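Local structure of tRNA-splicing ligase RtcB (Thermus thermophilus, 2EPG) at residues Pro19-Ile24 / Glu468-Gly473. The protein probably joins RNA ends as a GTP-dependent, manganese-requiring RNA ligase of the RtcB family, acting in RNA repair. Residues are numbered along the deposited sequence; the frame is centred on the assembly and turned at random.
Sequences PYTYRI and EGAGIG
The Tyr20 ring lies over Gly469, whose CA sits 4.0 Å from the centroid of the ring carbons of Tyr20 and 26° off the ring normal. This is a CH-pi contact made over one face, displaced toward the CD1 and CE1 rim; Tyr20 CD1 also comes within 3.6 Å of Gly469 C. A CB modelled on Gly469 would fall 2.5 Å from Tyr20 CE1, a clash, so an approach this close requires a residue without CB. At the root of the side chain, Tyr20 CB packs on Ala470 CB at 4.0 Å. With CG anti to the carbonyl carbon and beside the backbone N (chi1 -53°), the Tyr20 ring is carried onto Gly469. An alanine in place of Tyr20 would lose the ring and would probably uncover the Gly469 backbone, keeping little beyond the CB contact with Ala470.

No direct hydrogen bond crosses the contact; water does the polar work. One water donates to both Thr21 OG1, at 2.7 Å, and Ala470 O, at 2.9 Å; another donates to Pro19 O and, weakly, to Ala470 O. Thr21 OG1 in turn donates to Pro19 O at 2.8 Å, from above the carbonyl plane, tying the turn to the start of strand 21-24. Farther out, Gly471 ends helix 462-470 in a Schellman motif with positive phi, and Lys399 NZ also binds Ala470 O. Phe37 of the adjoining strand 34-37 touches both Thr21 and Ala470.

The chemistry implies a hydrated surface seam, away from the predicted GMP and manganese sites: an aromatic face on helix backbone, with water-mediated polar links.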
ATOM      1  N   PRO A  19      22.639   6.668  10.402  1.00 37.70           N
ATOM      2  CA  PRO A  19      22.878   5.789   9.259  1.00 37.88           C
ATOM      3  C   PRO A  19      21.661   5.827   8.329  1.00 39.38           C
ATOM      4  O   PRO A  19      20.519   5.854   8.793  1.00 40.22           O
ATOM      5  CB  PRO A  19      23.089   4.426   9.920  1.00 37.54           C
ATOM      6  CG  PRO A  19      23.761   4.797  11.199  1.00 38.81           C
ATOM      7  CD  PRO A  19      22.960   5.994  11.670  1.00 36.76           C
ATOM      8  N   TYR A  20      21.915   5.852   7.025  1.00 38.51           N
ATOM      9  CA  TYR A  20      20.866   5.899   6.013  1.00 39.18           C
ATOM     10  C   TYR A  20      19.782   6.966   6.238  1.00 39.24           C
ATOM     11  O   TYR A  20      18.711   6.882   5.643  1.00 39.55           O
ATOM     12  CB  TYR A  20      20.192   4.524   5.887  1.00 40.59           C
ATOM     13  CG  TYR A  20      21.166   3.396   5.643  1.00 39.05           C
ATOM     14  CD1 TYR A  20      21.931   2.879   6.687  1.00 41.36           C
ATOM     15  CD2 TYR A  20      21.351   2.878   4.368  1.00 40.90           C
ATOM     16  CE1 TYR A  20      22.863   1.871   6.466  1.00 42.34           C
ATOM     17  CE2 TYR A  20      22.279   1.862   4.123  1.00 41.88           C
ATOM     18  CZ  TYR A  20      23.033   1.365   5.182  1.00 42.62           C
ATOM     19  OH  TYR A  20      23.957   0.372   4.957  1.00 43.32           O
ATOM     20  N   THR A  21      20.072   7.976   7.056  1.00 37.08           N
ATOM     21  CA  THR A  21      19.101   9.025   7.360  1.00 35.88           C
ATOM     22  C   THR A  21      19.644  10.445   7.108  1.00 39.49           C
ATOM     23  O   THR A  21      20.660  10.849   7.699  1.00 39.89           O
ATOM     24  CB  THR A  21      18.654   8.898   8.825  1.00 34.24           C
ATOM     25  OG1 THR A  21      18.247   7.542   9.074  1.00 32.74           O
ATOM     26  CG2 THR A  21      17.500   9.838   9.129  1.00 31.71           C
ATOM     27  N   TYR A  22      18.956  11.200   6.246  1.00 39.10           N
ATOM     28  CA  TYR A  22      19.355  12.571   5.896  1.00 38.58           C
ATOM     29  C   TYR A  22      18.289  13.624   6.182  1.00 38.41           C
ATOM     30  O   TYR A  22      17.087  13.388   6.025  1.00 37.51           O
ATOM     31  CB  TYR A  22      19.747  12.641   4.422  1.00 41.97           C
ATOM     32  CG  TYR A  22      20.830  11.646   4.068  1.00 45.12           C
ATOM     33  CD1 TYR A  22      22.159  11.865   4.447  1.00 46.33           C
ATOM     34  CD2 TYR A  22      20.518  10.457   3.404  1.00 47.92           C
ATOM     35  CE1 TYR A  22      23.154  10.919   4.175  1.00 49.35           C
ATOM     36  CE2 TYR A  22      21.501   9.499   3.126  1.00 48.99           C
ATOM     37  CZ  TYR A  22      22.817   9.738   3.515  1.00 49.96           C
ATOM     38  OH  TYR A  22      23.782   8.796   3.246  1.00 52.26           O
ATOM     39  N   ARG A  23      18.752  14.802   6.579  1.00 34.58           N
ATOM     40  CA  ARG A  23      17.889  15.903   6.932  1.00 36.68           C
ATOM     41  C   ARG A  23      18.095  17.102   6.003  1.00 37.12           C
ATOM     42  O   ARG A  23      19.226  17.451   5.661  1.00 36.24           O
ATOM     43  CB  ARG A  23      18.185  16.282   8.380  1.00 37.34           C
ATOM     44  CG  ARG A  23      17.448  17.457   8.923  1.00 38.27           C
ATOM     45  CD  ARG A  23      18.333  18.150   9.937  1.00 39.39           C
ATOM     46  NE  ARG A  23      17.675  19.345  10.424  1.00 42.30           N
ATOM     47  CZ  ARG A  23      18.277  20.496  10.678  1.00 38.64           C
ATOM     48  NH1 ARG A  23      17.549  21.507  11.111  1.00 39.36           N
ATOM     49  NH2 ARG A  23      19.588  20.638  10.504  1.00 39.20           N
ATOM     50  N   ILE A  24      16.986  17.690   5.560  1.00 35.31           N
ATOM     51  CA  ILE A  24      17.002  18.882   4.715  1.00 33.64           C
ATOM     52  C   ILE A  24      16.539  19.962   5.672  1.00 32.88           C
ATOM     53  O   ILE A  24      15.347  20.089   5.953  1.00 31.76           O
ATOM     54  CB  ILE A  24      15.995  18.779   3.554  1.00 33.22           C
ATOM     55  CG1 ILE A  24      16.426  17.671   2.594  1.00 32.28           C
ATOM     56  CG2 ILE A  24      15.886  20.127   2.835  1.00 33.57           C
ATOM     57  CD1 ILE A  24      15.354  17.253   1.614  1.00 30.74           C
ATOM     58  N   GLU A 468      16.161  -1.218   6.267  1.00 28.12           N
ATOM     59  CA  GLU A 468      16.629  -1.940   7.438  1.00 30.90           C
ATOM     60  C   GLU A 468      17.773  -1.169   8.093  1.00 30.36           C
ATOM     61  O   GLU A 468      17.849  -1.080   9.318  1.00 30.50           O
ATOM     62  CB  GLU A 468      17.074  -3.368   7.081  1.00 34.08           C
ATOM     63  CG  GLU A 468      17.522  -4.150   8.317  1.00 40.83           C
ATOM     64  CD  GLU A 468      17.630  -5.653   8.101  1.00 44.23           C
ATOM     65  OE1 GLU A 468      18.388  -6.070   7.191  1.00 43.56           O
ATOM     66  OE2 GLU A 468      16.954  -6.406   8.853  1.00 43.19           O
ATOM     67  N   GLY A 469      18.645  -0.594   7.277  1.00 30.00           N
ATOM     68  CA  GLY A 469      19.753   0.170   7.812  1.00 30.46           C
ATOM     69  C   GLY A 469      19.295   1.377   8.618  1.00 31.21           C
ATOM     70  O   GLY A 469      19.884   1.697   9.653  1.00 32.78           O
ATOM     71  N   ALA A 470      18.249   2.053   8.155  1.00 28.49           N
ATOM     72  CA  ALA A 470      17.735   3.218   8.862  1.00 28.13           C
ATOM     73  C   ALA A 470      16.958   2.799  10.108  1.00 26.93           C
ATOM     74  O   ALA A 470      16.574   3.635  10.909  1.00 28.55           O
ATOM     75  CB  ALA A 470      16.830   4.062   7.924  1.00 25.82           C
ATOM     76  N   GLY A 471      16.724   1.500  10.267  1.00 27.96           N
ATOM     77  CA  GLY A 471      16.006   1.017  11.435  1.00 27.62           C
ATOM     78  C   GLY A 471      14.485   1.105  11.357  1.00 27.01           C
ATOM     79  O   GLY A 471      13.798   0.947  12.365  1.00 25.58           O
ATOM     80  N   ILE A 472      13.941   1.332  10.167  1.00 26.81           N
ATOM     81  CA  ILE A 472      12.489   1.440  10.033  1.00 27.05           C
ATOM     82  C   ILE A 472      11.821   0.288   9.292  1.00 28.83           C
ATOM     83  O   ILE A 472      10.746   0.453   8.716  1.00 30.01           O
ATOM     84  CB  ILE A 472      12.098   2.770   9.349  1.00 27.73           C
ATOM     85  CG1 ILE A 472      12.750   2.886   7.969  1.00 26.23           C
ATOM     86  CG2 ILE A 472      12.530   3.925  10.219  1.00 28.29           C
ATOM     87  CD1 ILE A 472      12.194   4.075   7.142  1.00 26.19           C
ATOM     88  N   GLY A 473      12.454  -0.882   9.316  1.00 29.46           N
ATOM     89  CA  GLY A 473      11.895  -2.040   8.652  1.00 30.09           C
ATOM     90  C   GLY A 473      12.792  -3.256   8.772  1.00 32.16           C
ATOM     91  O   GLY A 473      13.753  -3.398   8.012  1.00 32.63           O
TER
HETATM   92  O   HOH W   1      19.763   4.876  11.494  1.00 46.69           O
HETATM   93  O   HOH W   2      17.085   6.450  11.271  1.00 34.81           O